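Local structure of YcgJ protein (1XXL) at residues A[40-51]-A[68-77]. The protein probably acts as an S-adenosylmethionine-dependent methyltransferase, although its substrate is not known. Numbering follows the deposited sequence.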
loop_
_atom_site.group_PDB
_atom_site.type_symbol
_atom_site.label_atom_id
_atom_site.label_comp_id
_atom_site.label_asym_id
_atom_site.label_seq_id
_atom_site.Cartn_x
_atom_site.Cartn_y
_atom_site.Cartn_z
ATOM N N SER A 40 -7.020 1.913 -16.532
ATOM C CA SER A 40 -7.958 2.631 -17.409
ATOM C C SER A 40 -8.245 2.009 -18.797
ATOM O O SER A 40 -9.373 2.075 -19.246
ATOM C CB SER A 40 -7.530 4.101 -17.573
ATOM O OG SER A 40 -6.370 4.223 -18.368
ATOM N N PRO A 41 -7.244 1.390 -19.464
ATOM C CA PRO A 41 -7.573 0.747 -20.742
ATOM C C PRO A 41 -8.574 -0.412 -20.638
ATOM O O PRO A 41 -9.239 -0.719 -21.624
ATOM C CB PRO A 41 -6.206 0.234 -21.244
ATOM C CG PRO A 41 -5.179 0.999 -20.449
ATOM C CD PRO A 41 -5.811 1.237 -19.132
ATOM N N TYR A 42 -8.698 -1.015 -19.447
ATOM C CA TYR A 42 -9.417 -2.275 -19.219
ATOM C C TYR A 42 -10.794 -2.158 -18.588
ATOM O O TYR A 42 -11.526 -3.127 -18.549
ATOM C CB TYR A 42 -8.589 -3.167 -18.290
ATOM C CG TYR A 42 -7.181 -3.337 -18.743
ATOM C CD1 TYR A 42 -6.885 -4.149 -19.832
ATOM C CD2 TYR A 42 -6.144 -2.673 -18.116
ATOM C CE1 TYR A 42 -5.583 -4.291 -20.285
ATOM C CE2 TYR A 42 -4.848 -2.819 -18.549
ATOM C CZ TYR A 42 -4.572 -3.623 -19.642
ATOM O OH TYR A 42 -3.279 -3.774 -20.092
ATOM N N VAL A 43 -11.140 -1.000 -18.048
ATOM C CA VAL A 43 -12.380 -0.865 -17.295
ATOM C C VAL A 43 -13.143 0.362 -17.774
ATOM O O VAL A 43 -12.620 1.164 -18.520
ATOM C CB VAL A 43 -12.112 -0.761 -15.758
ATOM C CG1 VAL A 43 -11.414 -2.050 -15.219
ATOM C CG2 VAL A 43 -11.273 0.486 -15.413
ATOM N N GLN A 44 -14.381 0.502 -17.313
ATOM C CA GLN A 44 -15.218 1.631 -17.664
ATOM C C GLN A 44 -14.752 2.943 -17.039
ATOM O O GLN A 44 -14.764 4.003 -17.673
ATOM C CB GLN A 44 -16.631 1.362 -17.190
ATOM C CG GLN A 44 -17.627 2.388 -17.645
ATOM C CD GLN A 44 -19.000 2.019 -17.174
ATOM O OE1 GLN A 44 -19.386 2.352 -16.060
ATOM N NE2 GLN A 44 -19.742 1.296 -18.009
ATOM N N GLU A 45 -14.322 2.865 -15.785
ATOM C CA GLU A 45 -14.092 4.057 -15.009
ATOM C C GLU A 45 -13.219 3.758 -13.797
ATOM O O GLU A 45 -13.443 2.766 -13.087
ATOM C CB GLU A 45 -15.467 4.544 -14.563
ATOM C CG GLU A 45 -15.489 5.720 -13.665
ATOM C CD GLU A 45 -16.917 6.052 -13.199
ATOM O OE1 GLU A 45 -17.051 6.933 -12.323
ATOM O OE2 GLU A 45 -17.902 5.442 -13.715
ATOM N N CYS A 46 -12.242 4.635 -13.572
ATOM C CA CYS A 46 -11.427 4.613 -12.363
ATOM C C CYS A 46 -11.589 5.911 -11.591
ATOM O O CYS A 46 -11.520 6.993 -12.166
ATOM C CB CYS A 46 -9.972 4.483 -12.731
ATOM S SG CYS A 46 -9.611 3.035 -13.605
ATOM N N ILE A 47 -11.822 5.792 -10.293
ATOM C CA ILE A 47 -11.875 6.934 -9.397
ATOM C C ILE A 47 -10.750 6.783 -8.396
ATOM O O ILE A 47 -10.602 5.727 -7.797
ATOM C CB ILE A 47 -13.211 7.015 -8.688
ATOM C CG1 ILE A 47 -14.304 7.300 -9.708
ATOM C CG2 ILE A 47 -13.189 8.117 -7.636
ATOM C CD1 ILE A 47 -15.679 7.353 -9.093
ATOM N N GLY A 48 -9.941 7.825 -8.241
ATOM C CA GLY A 48 -8.856 7.835 -7.269
ATOM C C GLY A 48 -9.170 8.776 -6.128
ATOM O O GLY A 48 -9.710 9.859 -6.353
ATOM N N VAL A 49 -8.881 8.373 -4.899
ATOM C CA VAL A 49 -8.923 9.313 -3.778
ATOM C C VAL A 49 -7.538 9.438 -3.175
ATOM O O VAL A 49 -6.831 8.434 -3.011
ATOM C CB VAL A 49 -9.982 8.956 -2.685
ATOM C CG1 VAL A 49 -11.377 8.924 -3.286
ATOM C CG2 VAL A 49 -9.696 7.640 -2.055
ATOM N N ASP A 50 -7.138 10.678 -2.889
ATOM C CA ASP A 50 -5.895 10.942 -2.187
ATOM C C ASP A 50 -6.130 12.009 -1.105
ATOM O O ASP A 50 -6.997 12.878 -1.234
ATOM C CB ASP A 50 -4.759 11.331 -3.153
ATOM C CG ASP A 50 -3.355 11.183 -2.502
ATOM O OD1 ASP A 50 -2.687 10.124 -2.722
ATOM O OD2 ASP A 50 -2.947 12.096 -1.727
ATOM N N ALA A 51 -5.364 11.925 -0.026
ATOM C CA ALA A 51 -5.565 12.800 1.119
ATOM C C ALA A 51 -5.122 14.241 0.870
ATOM O O ALA A 51 -5.605 15.139 1.531
ATOM C CB ALA A 51 -4.858 12.235 2.346
ATOM N N VAL A 68 -6.181 10.388 -21.098
ATOM C CA VAL A 68 -7.186 9.435 -20.608
ATOM C C VAL A 68 -8.417 10.187 -20.074
ATOM O O VAL A 68 -8.295 11.116 -19.282
ATOM C CB VAL A 68 -6.621 8.443 -19.551
ATOM C CG1 VAL A 68 -5.366 7.759 -20.056
ATOM C CG2 VAL A 68 -6.318 9.132 -18.295
ATOM N N GLU A 69 -9.593 9.758 -20.513
ATOM C CA GLU A 69 -10.849 10.434 -20.223
ATOM C C GLU A 69 -11.737 9.701 -19.201
ATOM O O GLU A 69 -12.782 10.223 -18.804
ATOM C CB GLU A 69 -11.639 10.599 -21.528
ATOM C CG GLU A 69 -10.827 11.236 -22.693
ATOM C CD GLU A 69 -10.753 12.768 -22.646
ATOM O OE1 GLU A 69 -11.142 13.369 -21.604
ATOM O OE2 GLU A 69 -10.305 13.370 -23.673
ATOM N N ASN A 70 -11.333 8.506 -18.779
ATOM C CA ASN A 70 -12.165 7.678 -17.910
ATOM C C ASN A 70 -11.585 7.493 -16.483
ATOM O O ASN A 70 -11.939 6.539 -15.787
ATOM C CB ASN A 70 -12.446 6.324 -18.592
ATOM C CG ASN A 70 -11.212 5.426 -18.671
ATOM O OD1 ASN A 70 -10.071 5.908 -18.732
ATOM N ND2 ASN A 70 -11.438 4.114 -18.663
ATOM N N VAL A 71 -10.709 8.407 -16.064
ATOM C CA VAL A 71 -10.141 8.390 -14.732
ATOM C C VAL A 71 -10.413 9.750 -14.098
ATOM O O VAL A 71 -10.271 10.769 -14.762
ATOM C CB VAL A 71 -8.595 8.056 -14.717
ATOM C CG1 VAL A 71 -8.303 6.774 -15.442
ATOM C CG2 VAL A 71 -7.771 9.192 -15.321
ATOM N N ARG A 72 -10.838 9.772 -12.840
ATOM C CA ARG A 72 -11.046 11.030 -12.118
ATOM C C ARG A 72 -10.409 10.914 -10.731
ATOM O O ARG A 72 -10.307 9.817 -10.183
ATOM C CB ARG A 72 -12.547 11.383 -12.035
ATOM C CG ARG A 72 -13.138 11.950 -13.364
ATOM C CD ARG A 72 -14.565 12.568 -13.199
ATOM N NE ARG A 72 -14.570 13.711 -12.246
ATOM C CZ ARG A 72 -14.795 14.999 -12.539
ATOM N NH1 ARG A 72 -15.108 15.393 -13.768
ATOM N NH2 ARG A 72 -14.719 15.905 -11.563
ATOM N N PHE A 73 -9.950 12.036 -10.194
ATOM C CA PHE A 73 -9.305 12.074 -8.883
ATOM C C PHE A 73 -10.038 13.044 -7.981
ATOM O O PHE A 73 -10.596 14.038 -8.423
ATOM C CB PHE A 73 -7.822 12.416 -9.003
ATOM C CG PHE A 73 -7.072 11.462 -9.887
ATOM C CD1 PHE A 73 -6.914 11.735 -11.245
ATOM C CD2 PHE A 73 -6.600 10.254 -9.387
ATOM C CE1 PHE A 73 -6.284 10.852 -12.078
ATOM C CE2 PHE A 73 -5.954 9.344 -10.220
ATOM C CZ PHE A 73 -5.801 9.634 -11.565
ATOM N N GLN A 74 -10.117 12.701 -6.711
ATOM C CA GLN A 74 -10.668 13.624 -5.745
ATOM C C GLN A 74 -9.945 13.484 -4.436
ATOM O O GLN A 74 -9.237 12.500 -4.218
ATOM C CB GLN A 74 -12.175 13.436 -5.601
ATOM C CG GLN A 74 -12.647 12.116 -5.024
ATOM C CD GLN A 74 -14.178 12.053 -4.982
ATOM O OE1 GLN A 74 -14.841 11.991 -6.015
ATOM N NE2 GLN A 74 -14.732 12.087 -3.789
ATOM N N GLN A 75 -10.085 14.502 -3.593
ATOM C CA GLN A 75 -9.501 14.463 -2.280
ATOM C C GLN A 75 -10.411 13.680 -1.330
ATOM O O GLN A 75 -11.629 13.855 -1.320
ATOM C CB GLN A 75 -9.246 15.870 -1.731
ATOM C CG GLN A 75 -8.545 15.873 -0.368
ATOM C CD GLN A 75 -8.223 17.277 0.143
ATOM O OE1 GLN A 75 -8.863 18.253 -0.253
ATOM N NE2 GLN A 75 -7.223 17.380 1.020
ATOM N N GLY A 76 -9.802 12.824 -0.521
ATOM C CA GLY A 76 -10.539 12.112 0.519
ATOM C C GLY A 76 -9.663 11.101 1.211
ATOM O O GLY A 76 -8.526 10.874 0.793
ATOM N N THR A 77 -10.203 10.500 2.267
ATOM C CA THR A 77 -9.506 9.486 3.049
ATOM C C THR A 77 -10.306 8.193 3.052
ATOM O O THR A 77 -11.526 8.210 2.939
ATOM C CB THR A 77 -9.269 9.953 4.494
ATOM O OG1 THR A 77 -10.526 10.222 5.124
ATOM C CG2 THR A 77 -8.422 11.217 4.513
#
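Ser40 O accepts a hydrogen bond from Asn70 ND2 at 3.0 Å. The acceptor lies close to the amide plane of Asn70. Ser40 CB packs on Val71 CG1 at 3.5 Å, while its OG bonds to Leu37 O. A second, weak bond runs from Asn70 ND2 to Gln44 O. The Asn70 amide is brought to this turn by a chi1 of 70°, which sets CG between the backbone N and the carbonyl carbon. An alanine at this position has no amide to give Ser40 O, and the turn before strand 45-50 is likely to be freer to shift. Cys46 N then bonds to Asn70 O at 2.9 Å, and Cys46 O receives Arg72 N. Cys46 CB touches Val71 CG1. Strands 45-50 and 71-75 are parallel and joined by helix 53-66, a beta-alpha-beta unit of the Rossmann-like methyltransferase fold. Gly48 bonds through N to Arg72 O and through O to Gln74 N. Phe73 CD2 lies 3.9 Å from Gly48 CA, where a CB would clash with the ring. Val49 CG1 lies alongside Gln74 CG at 3.8 Å. Asp50 and Ala51 probably line the S-adenosylmethionine site. Asp50 N bonds to Gln74 O and Asp50 O receives Gly76 N. Its OD1 bonds to Gly31 N and its OD2 to Thr52 N. Ala51 O accepts Gln75 NE2 at 2.8 Å; the extended Gln75 chain brings the amide in from above the carbonyl plane.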